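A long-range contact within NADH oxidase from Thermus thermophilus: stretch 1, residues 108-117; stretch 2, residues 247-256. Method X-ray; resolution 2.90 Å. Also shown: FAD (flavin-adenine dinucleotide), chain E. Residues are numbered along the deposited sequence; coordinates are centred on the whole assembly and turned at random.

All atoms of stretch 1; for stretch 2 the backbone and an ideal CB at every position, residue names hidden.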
ATOM      1  N   HIS A 108     -11.647 -38.121  -6.118  1.00 51.95           N
ATOM      2  CA  HIS A 108     -10.902 -36.933  -6.397  1.00 44.87           C
ATOM      3  C   HIS A 108      -9.690 -36.996  -5.520  1.00 44.28           C
ATOM      4  O   HIS A 108      -9.799 -37.291  -4.336  1.00 45.54           O
ATOM      5  CB  HIS A 108     -11.755 -35.747  -6.029  1.00 47.31           C
ATOM      6  CG  HIS A 108     -13.120 -35.764  -6.647  1.00 58.23           C
ATOM      7  ND1 HIS A 108     -13.366 -35.432  -7.966  1.00 55.22           N
ATOM      8  CD2 HIS A 108     -14.339 -36.040  -6.102  1.00 56.56           C
ATOM      9  CE1 HIS A 108     -14.669 -35.490  -8.199  1.00 56.86           C
ATOM     10  NE2 HIS A 108     -15.277 -35.854  -7.079  1.00 60.12           N
ATOM     11  N   LEU A 109      -8.521 -36.748  -6.095  1.00 42.58           N
ATOM     12  CA  LEU A 109      -7.303 -36.742  -5.297  1.00 43.90           C
ATOM     13  C   LEU A 109      -6.663 -35.393  -5.385  1.00 41.61           C
ATOM     14  O   LEU A 109      -6.392 -34.954  -6.471  1.00 47.47           O
ATOM     15  CB  LEU A 109      -6.338 -37.828  -5.792  1.00 44.63           C
ATOM     16  CG  LEU A 109      -5.118 -38.118  -4.903  1.00 42.47           C
ATOM     17  CD1 LEU A 109      -5.380 -38.560  -3.500  1.00 34.62           C
ATOM     18  CD2 LEU A 109      -4.345 -39.144  -5.592  1.00 41.63           C
ATOM     19  N   VAL A 110      -6.467 -34.704  -4.269  1.00 39.99           N
ATOM     20  CA  VAL A 110      -5.589 -33.509  -4.238  1.00 42.53           C
ATOM     21  C   VAL A 110      -4.198 -33.794  -3.662  1.00 40.39           C
ATOM     22  O   VAL A 110      -4.068 -34.090  -2.445  1.00 37.77           O
ATOM     23  CB  VAL A 110      -6.131 -32.382  -3.369  1.00 42.97           C
ATOM     24  CG1 VAL A 110      -5.282 -31.173  -3.579  1.00 35.20           C
ATOM     25  CG2 VAL A 110      -7.553 -32.085  -3.685  1.00 40.22           C
ATOM     26  N   LEU A 111      -3.181 -33.702  -4.532  1.00 39.74           N
ATOM     27  CA  LEU A 111      -1.723 -33.787  -4.186  1.00 39.84           C
ATOM     28  C   LEU A 111      -1.240 -32.464  -3.589  1.00 41.67           C
ATOM     29  O   LEU A 111      -1.269 -31.459  -4.253  1.00 41.27           O
ATOM     30  CB  LEU A 111      -0.903 -34.119  -5.420  1.00 26.17           C
ATOM     31  CG  LEU A 111      -0.485 -35.569  -5.539  1.00 34.66           C
ATOM     32  CD1 LEU A 111      -1.251 -36.532  -4.601  1.00 35.25           C
ATOM     33  CD2 LEU A 111      -0.503 -36.062  -6.968  1.00 30.25           C
ATOM     34  N   ALA A 112      -0.877 -32.429  -2.317  1.00 39.98           N
ATOM     35  CA  ALA A 112      -0.574 -31.178  -1.646  1.00 39.72           C
ATOM     36  C   ALA A 112       0.521 -31.501  -0.701  1.00 45.77           C
ATOM     37  O   ALA A 112       0.404 -31.279   0.510  1.00 41.86           O
ATOM     38  CB  ALA A 112      -1.735 -30.677  -0.877  1.00 36.36           C
ATOM     39  N   THR A 113       1.594 -32.021  -1.269  1.00 39.98           N
ATOM     40  CA  THR A 113       2.644 -32.597  -0.466  1.00 51.09           C
ATOM     41  C   THR A 113       3.740 -31.646  -0.160  1.00 50.76           C
ATOM     42  O   THR A 113       4.640 -32.022   0.517  1.00 48.25           O
ATOM     43  CB  THR A 113       3.247 -33.795  -1.148  1.00 45.78           C
ATOM     44  OG1 THR A 113       3.621 -33.443  -2.462  1.00 39.37           O
ATOM     45  CG2 THR A 113       2.241 -34.895  -1.259  1.00 36.25           C
ATOM     46  N   GLY A 114       3.659 -30.427  -0.691  1.00 54.10           N
ATOM     47  CA  GLY A 114       4.561 -29.345  -0.361  1.00 45.47           C
ATOM     48  C   GLY A 114       5.989 -29.421  -0.834  1.00 47.41           C
ATOM     49  O   GLY A 114       6.246 -29.966  -1.915  1.00 47.51           O
ATOM     50  N   ALA A 115       6.912 -28.845  -0.042  1.00 49.23           N
ATOM     51  CA  ALA A 115       8.360 -28.841  -0.366  1.00 48.26           C
ATOM     52  C   ALA A 115       9.238 -29.145   0.865  1.00 50.20           C
ATOM     53  O   ALA A 115       8.826 -28.822   2.014  1.00 60.76           O
ATOM     54  CB  ALA A 115       8.781 -27.520  -1.021  1.00 34.56           C
ATOM     55  N   ARG A 116      10.412 -29.755   0.618  1.00 42.42           N
ATOM     56  CA  ARG A 116      11.398 -30.048   1.624  1.00 44.36           C
ATOM     57  C   ARG A 116      12.594 -29.201   1.368  1.00 50.35           C
ATOM     58  O   ARG A 116      12.838 -28.785   0.238  1.00 49.58           O
ATOM     59  CB  ARG A 116      11.776 -31.500   1.603  1.00 44.75           C
ATOM     60  CG  ARG A 116      12.225 -32.002   0.291  1.00 61.04           C
ATOM     61  CD  ARG A 116      12.902 -33.370   0.388  1.00 64.57           C
ATOM     62  NE  ARG A 116      12.256 -34.258  -0.540  1.00 71.72           N
ATOM     63  CZ  ARG A 116      12.720 -34.567  -1.740  1.00 91.47           C
ATOM     64  NH1 ARG A 116      13.890 -34.054  -2.134  1.00 76.25           N
ATOM     65  NH2 ARG A 116      11.999 -35.402  -2.535  1.00 93.87           N
ATOM     66  N   PRO A 117      13.335 -28.865   2.426  1.00 52.68           N
ATOM     67  CA  PRO A 117      14.587 -28.104   2.312  1.00 47.47           C
ATOM     68  C   PRO A 117      15.616 -28.877   1.529  1.00 45.65           C
ATOM     69  O   PRO A 117      15.705 -30.094   1.700  1.00 44.39           O
ATOM     70  CB  PRO A 117      15.049 -27.993   3.741  1.00 39.74           C
ATOM     71  CG  PRO A 117      14.129 -28.835   4.555  1.00 45.89           C
ATOM     72  CD  PRO A 117      12.885 -28.978   3.810  1.00 45.06           C
ATOM     73  N   UNK A 247       7.769 -34.075  -5.074  1.00 42.11           N
ATOM     74  CA  UNK A 247       7.060 -34.649  -6.151  1.00 50.76           C
ATOM     75  C   UNK A 247       7.184 -36.156  -6.140  1.00 57.23           C
ATOM     76  O   UNK A 247       6.792 -36.793  -7.078  1.00 59.78           O
ATOM     77  CB  UNK A 247       7.556 -34.068  -7.477  1.00 50.76           C
ATOM     78  N   UNK A 248       7.690 -36.760  -5.087  1.00 63.87           N
ATOM     79  CA  UNK A 248       8.111 -38.147  -5.223  1.00 63.12           C
ATOM     80  C   UNK A 248       6.910 -39.146  -5.422  1.00 64.61           C
ATOM     81  O   UNK A 248       6.847 -39.972  -6.407  1.00 50.89           O
ATOM     82  CB  UNK A 248       8.915 -38.537  -3.981  1.00 63.12           C
ATOM     83  N   UNK A 249       5.926 -39.013  -4.534  1.00 55.02           N
ATOM     84  CA  UNK A 249       4.735 -39.836  -4.616  1.00 42.90           C
ATOM     85  C   UNK A 249       4.025 -39.629  -5.896  1.00 46.87           C
ATOM     86  O   UNK A 249       3.577 -40.544  -6.518  1.00 50.31           O
ATOM     87  CB  UNK A 249       3.788 -39.552  -3.448  1.00 42.90           C
ATOM     88  N   UNK A 250       3.910 -38.385  -6.286  1.00 56.79           N
ATOM     89  CA  UNK A 250       3.274 -38.029  -7.526  1.00 44.88           C
ATOM     90  C   UNK A 250       3.911 -38.634  -8.729  1.00 46.80           C
ATOM     91  O   UNK A 250       3.216 -38.920  -9.672  1.00 51.38           O
ATOM     92  CB  UNK A 250       3.254 -36.507  -7.681  1.00 44.88           C
ATOM     93  N   UNK A 251       5.227 -38.801  -8.745  1.00 48.15           N
ATOM     94  CA  UNK A 251       5.821 -39.383  -9.934  1.00 54.52           C
ATOM     95  C   UNK A 251       5.556 -40.862  -9.989  1.00 60.01           C
ATOM     96  O   UNK A 251       5.389 -41.434 -11.081  1.00 55.37           O
ATOM     97  CB  UNK A 251       7.326 -39.113  -9.978  1.00 54.52           C
ATOM     98  N   UNK A 252       5.508 -41.473  -8.804  1.00 51.82           N
ATOM     99  CA  UNK A 252       5.273 -42.903  -8.748  1.00 48.01           C
ATOM    100  C   UNK A 252       3.996 -43.180  -9.448  1.00 57.45           C
ATOM    101  O   UNK A 252       3.906 -44.120 -10.202  1.00 69.23           O
ATOM    102  CB  UNK A 252       5.238 -43.428  -7.311  1.00 48.01           C
ATOM    103  N   UNK A 253       2.991 -42.342  -9.198  1.00 58.49           N
ATOM    104  CA  UNK A 253       1.672 -42.622  -9.715  1.00 56.77           C
ATOM    105  C   UNK A 253       1.513 -42.145 -11.124  1.00 53.63           C
ATOM    106  O   UNK A 253       0.468 -42.337 -11.709  1.00 57.67           O
ATOM    107  CB  UNK A 253       0.602 -41.984  -8.827  1.00 56.77           C
ATOM    108  N   UNK A 254       2.572 -41.561 -11.679  1.00 51.87           N
ATOM    109  CA  UNK A 254       2.577 -41.089 -13.056  1.00 54.76           C
ATOM    110  C   UNK A 254       1.928 -39.770 -13.406  1.00 52.87           C
ATOM    111  O   UNK A 254       1.439 -39.594 -14.540  1.00 48.03           O
ATOM    112  CB  UNK A 254       1.903 -42.160 -13.915  1.00 54.76           C
ATOM    113  N   UNK A 255       1.903 -38.868 -12.431  1.00 49.58           N
ATOM    114  CA  UNK A 255       1.602 -37.449 -12.633  1.00 46.81           C
ATOM    115  C   UNK A 255       2.792 -36.727 -13.360  1.00 40.76           C
ATOM    116  O   UNK A 255       3.931 -36.975 -13.055  1.00 51.79           O
ATOM    117  CB  UNK A 255       1.313 -36.786 -11.285  1.00 46.81           C
ATOM    118  N   UNK A 256       2.540 -35.894 -14.344  1.00 36.19           N
ATOM    119  CA  UNK A 256       3.598 -35.170 -15.005  1.00 41.00           C
ATOM    120  C   UNK A 256       4.163 -34.025 -14.244  1.00 45.94           C
ATOM    121  O   UNK A 256       3.444 -33.273 -13.615  1.00 49.51           O
ATOM    122  CB  UNK A 256       3.096 -34.654 -16.355  1.00 41.00           C
TER
HETATM  123  PA  FAD E 501       3.681 -27.439   3.036  1.00117.22           P
HETATM  124  O1A FAD E 501       5.234 -27.697   2.665  1.00 82.62           O
HETATM  125  O2A FAD E 501       3.233 -26.238   3.896  1.00 89.28           O
HETATM  126  O5B FAD E 501       3.016 -28.794   3.742  1.00 90.85           O
HETATM  127  C5B FAD E 501       3.148 -30.140   3.171  1.00 84.64           C
HETATM  128  C4B FAD E 501       2.832 -31.224   4.203  1.00 75.68           C
HETATM  129  O4B FAD E 501       2.393 -32.352   3.467  1.00 65.78           O
HETATM  130  C3B FAD E 501       4.035 -31.551   5.072  1.00 72.84           C
HETATM  131  O3B FAD E 501       3.804 -31.281   6.502  1.00 70.75           O
HETATM  132  C2B FAD E 501       4.147 -32.995   4.832  1.00 71.75           C
HETATM  133  O2B FAD E 501       4.296 -33.461   6.174  1.00 80.19           O
HETATM  134  C1B FAD E 501       2.831 -33.454   4.131  1.00 68.02           C
HETATM  135  N9A FAD E 501       3.161 -34.573   3.182  1.00 78.15           N
HETATM  136  C8A FAD E 501       4.213 -34.618   2.298  1.00 65.47           C
HETATM  137  N7A FAD E 501       4.340 -35.833   1.697  1.00 57.27           N
HETATM  138  C5A FAD E 501       3.333 -36.600   2.183  1.00 68.23           C
HETATM  139  C6A FAD E 501       2.900 -38.003   1.931  1.00 63.20           C
HETATM  140  N6A FAD E 501       3.597 -38.720   0.999  1.00 60.40           N
HETATM  141  N1A FAD E 501       1.830 -38.458   2.640  1.00 56.31           N
HETATM  142  C2A FAD E 501       1.170 -37.629   3.539  1.00 64.23           C
HETATM  143  N3A FAD E 501       1.475 -36.326   3.851  1.00 58.45           N
HETATM  144  C4A FAD E 501       2.550 -35.782   3.178  1.00 69.21           C
HETATM  145  N1  FAD E 501       5.010 -17.712   2.509  1.00 80.98           N
HETATM  146  C2  FAD E 501       4.558 -16.432   2.309  1.00 72.25           C
HETATM  147  O2  FAD E 501       3.703 -16.189   1.405  1.00 61.76           O
HETATM  148  N3  FAD E 501       5.011 -15.440   3.098  1.00 76.91           N
HETATM  149  C4  FAD E 501       5.890 -15.622   4.145  1.00 92.14           C
HETATM  150  O4  FAD E 501       6.317 -14.677   4.914  1.00 92.95           O
HETATM  151  C4X FAD E 501       6.378 -17.007   4.437  1.00 84.95           C
HETATM  152  N5  FAD E 501       7.248 -17.213   5.491  1.00 80.23           N
HETATM  153  C5X FAD E 501       7.684 -18.498   5.693  1.00 87.35           C
HETATM  154  C6  FAD E 501       8.590 -18.766   6.750  1.00 76.29           C
HETATM  155  C7  FAD E 501       9.044 -20.078   6.994  1.00 69.79           C
HETATM  156  C7M FAD E 501      10.001 -20.298   8.132  1.00 59.29           C
HETATM  157  C8  FAD E 501       8.564 -21.228   6.136  1.00 69.42           C
HETATM  158  C8M FAD E 501       9.015 -22.649   6.341  1.00 58.68           C
HETATM  159  C9  FAD E 501       7.683 -20.968   5.065  1.00 88.35           C
HETATM  160  C9A FAD E 501       7.202 -19.657   4.784  1.00 93.97           C
HETATM  161  N10 FAD E 501       6.268 -19.432   3.700  1.00 84.55           N
HETATM  162  C10 FAD E 501       5.861 -18.085   3.512  1.00 79.95           C
HETATM  163  C1' FAD E 501       5.820 -20.497   2.777  1.00 76.74           C
HETATM  164  C2' FAD E 501       4.768 -21.422   3.304  1.00 77.88           C
HETATM  165  O2' FAD E 501       5.296 -22.251   4.330  1.00 82.93           O
HETATM  166  C3' FAD E 501       4.328 -22.373   2.225  1.00 71.57           C
HETATM  167  O3' FAD E 501       4.243 -21.690   0.980  1.00 53.38           O
HETATM  168  C4' FAD E 501       2.954 -22.883   2.697  1.00 75.99           C
HETATM  169  O4' FAD E 501       2.912 -23.506   4.029  1.00 70.82           O
HETATM  170  C5' FAD E 501       2.241 -23.707   1.607  1.00 71.54           C
HETATM  171  O5' FAD E 501       2.584 -25.087   1.624  1.00 69.02           O
HETATM  172  P   FAD E 501       1.687 -26.305   1.055  1.00 58.16           P
HETATM  173  O1P FAD E 501       0.359 -26.382   1.789  1.00 64.90           O
HETATM  174  O2P FAD E 501       1.789 -26.700  -0.436  1.00 58.43           O
HETATM  175  O3P FAD E 501       2.643 -27.432   1.723  1.00 92.69           O

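Stretch 1 offers the second stretch a row of side chains, Leu-109, Leu-111, Thr-113 and Arg-116, running from apolar to charged.

Position 247 points its CB away from stretch 1 and stands just before a helix. Small polar residues are common there, though several types would fit. It is Thr-247, whose side chain makes no capping bond; its OG1 instead gives a weak hydrogen bond to the side chain at position 251.

At 248 the CB points sideways, yet the ideal CB lies 4.6 Å from Arg-116 NH2. A positive charge nearby favours an acidic side chain, and a polar one would also do. Glu-248 is deposited: its extended chain (chi1 and chi2 both t) brings OE1 to 3.8 Å from Arg-116 NH2, a long salt bridge. The side chain is poorly ordered.

Position 249 faces stretch 1, with its ideal CB 5.4 Å from Thr-113 CG2. That methyl suits an apolar side chain of moderate size, such as leucine, isoleucine or methionine. Leu-249 CD2 comes to 4.6 Å from Leu-111 CD1, its closest approach to stretch 1 and a loose one.

Position 250 allows the least room. Its CA is 7.4 Å from Leu-111 CA. The ideal CB is already 3.8 Å from Leu-111 CD2, so a small apolar residue is the natural choice. Ala-250 places its CB 3.9 Å from Leu-111 CD2, an apolar contact.

Positions 251 and 252 turn out of reach of stretch 1, and many helix-compatible residues would serve. They are Gln-251, whose OE1 receives the weak bond from Thr-247 OG1 (3.2 Å), and Ala-252.

At 253 the CB points toward stretch 1 but no atom there lies within 5.5 Å of it. The gap calls for a long apolar chain, methionine or perhaps leucine. Met-253 spans it: SD lies 4.2 Å from Leu-111 CD2, and CE reaches to 4.1 Å from Leu-109 CD2, so one flexible chain touches both leucines.

Position 254 has phi 80°, which by itself favours glycine; asparagine is a less common alternative. Gly-254 leaves the helix in a Schellman motif, with its N bonded to Gln-251 O (2.9 Å) and the N of position 255 to Ala-250 O (3.1 Å).

Position 255 turns back toward stretch 1, its ideal CB 4.7 Å from Leu-111 CD2. A compact apolar residue, valine or isoleucine, fits. Val-255 CG2 packs 3.9 Å from Leu-111 CD2.

Position 256 is out of reach and little constrained; it is Ala-256.

Stretch 2 247-256: TELAQAMGVA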
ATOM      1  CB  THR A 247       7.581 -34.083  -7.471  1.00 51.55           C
ATOM      2  OG1 THR A 247       8.835 -34.685  -7.785  1.00 54.81           O
ATOM      3  CG2 THR A 247       7.848 -32.610  -7.362  1.00 56.63           C
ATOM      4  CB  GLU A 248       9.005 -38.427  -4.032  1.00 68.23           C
ATOM      5  CG  GLU A 248       9.721 -39.771  -3.952  1.00 81.44           C
ATOM      6  CD  GLU A 248      10.318 -39.962  -2.512  1.00119.47           C
ATOM      7  OE1 GLU A 248      10.797 -38.934  -1.920  1.00119.67           O
ATOM      8  OE2 GLU A 248      10.273 -41.106  -1.962  1.00106.53           O
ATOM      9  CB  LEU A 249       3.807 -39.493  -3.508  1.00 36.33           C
ATOM     10  CG  LEU A 249       2.463 -40.116  -3.472  1.00 33.07           C
ATOM     11  CD1 LEU A 249       2.599 -41.519  -3.053  1.00 47.71           C
ATOM     12  CD2 LEU A 249       1.583 -39.385  -2.457  1.00 35.56           C
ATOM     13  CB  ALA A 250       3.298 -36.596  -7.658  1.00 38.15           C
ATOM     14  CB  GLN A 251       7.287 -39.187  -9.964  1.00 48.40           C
ATOM     15  CG  GLN A 251       7.684 -37.875 -10.498  1.00 53.56           C
ATOM     16  CD  GLN A 251       9.229 -37.673 -10.376  1.00 74.92           C
ATOM     17  OE1 GLN A 251       9.853 -37.301  -9.267  1.00 52.77           O
ATOM     18  NE2 GLN A 251       9.871 -37.926 -11.522  1.00 60.96           N
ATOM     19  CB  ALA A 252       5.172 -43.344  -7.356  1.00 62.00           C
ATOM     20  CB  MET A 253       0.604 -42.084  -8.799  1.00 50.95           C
ATOM     21  CG  MET A 253       0.576 -40.654  -8.638  1.00 46.06           C
ATOM     22  SD  MET A 253      -0.891 -40.175  -7.721  1.00 60.20           S
ATOM     23  CE  MET A 253      -2.182 -40.285  -8.935  1.00 52.83           C
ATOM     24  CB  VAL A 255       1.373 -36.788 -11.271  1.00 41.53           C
ATOM     25  CG1 VAL A 255       1.327 -35.295 -11.392  1.00 38.43           C
ATOM     26  CG2 VAL A 255       0.144 -37.309 -10.635  1.00 40.47           C
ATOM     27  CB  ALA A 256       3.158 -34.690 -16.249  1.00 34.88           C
TER
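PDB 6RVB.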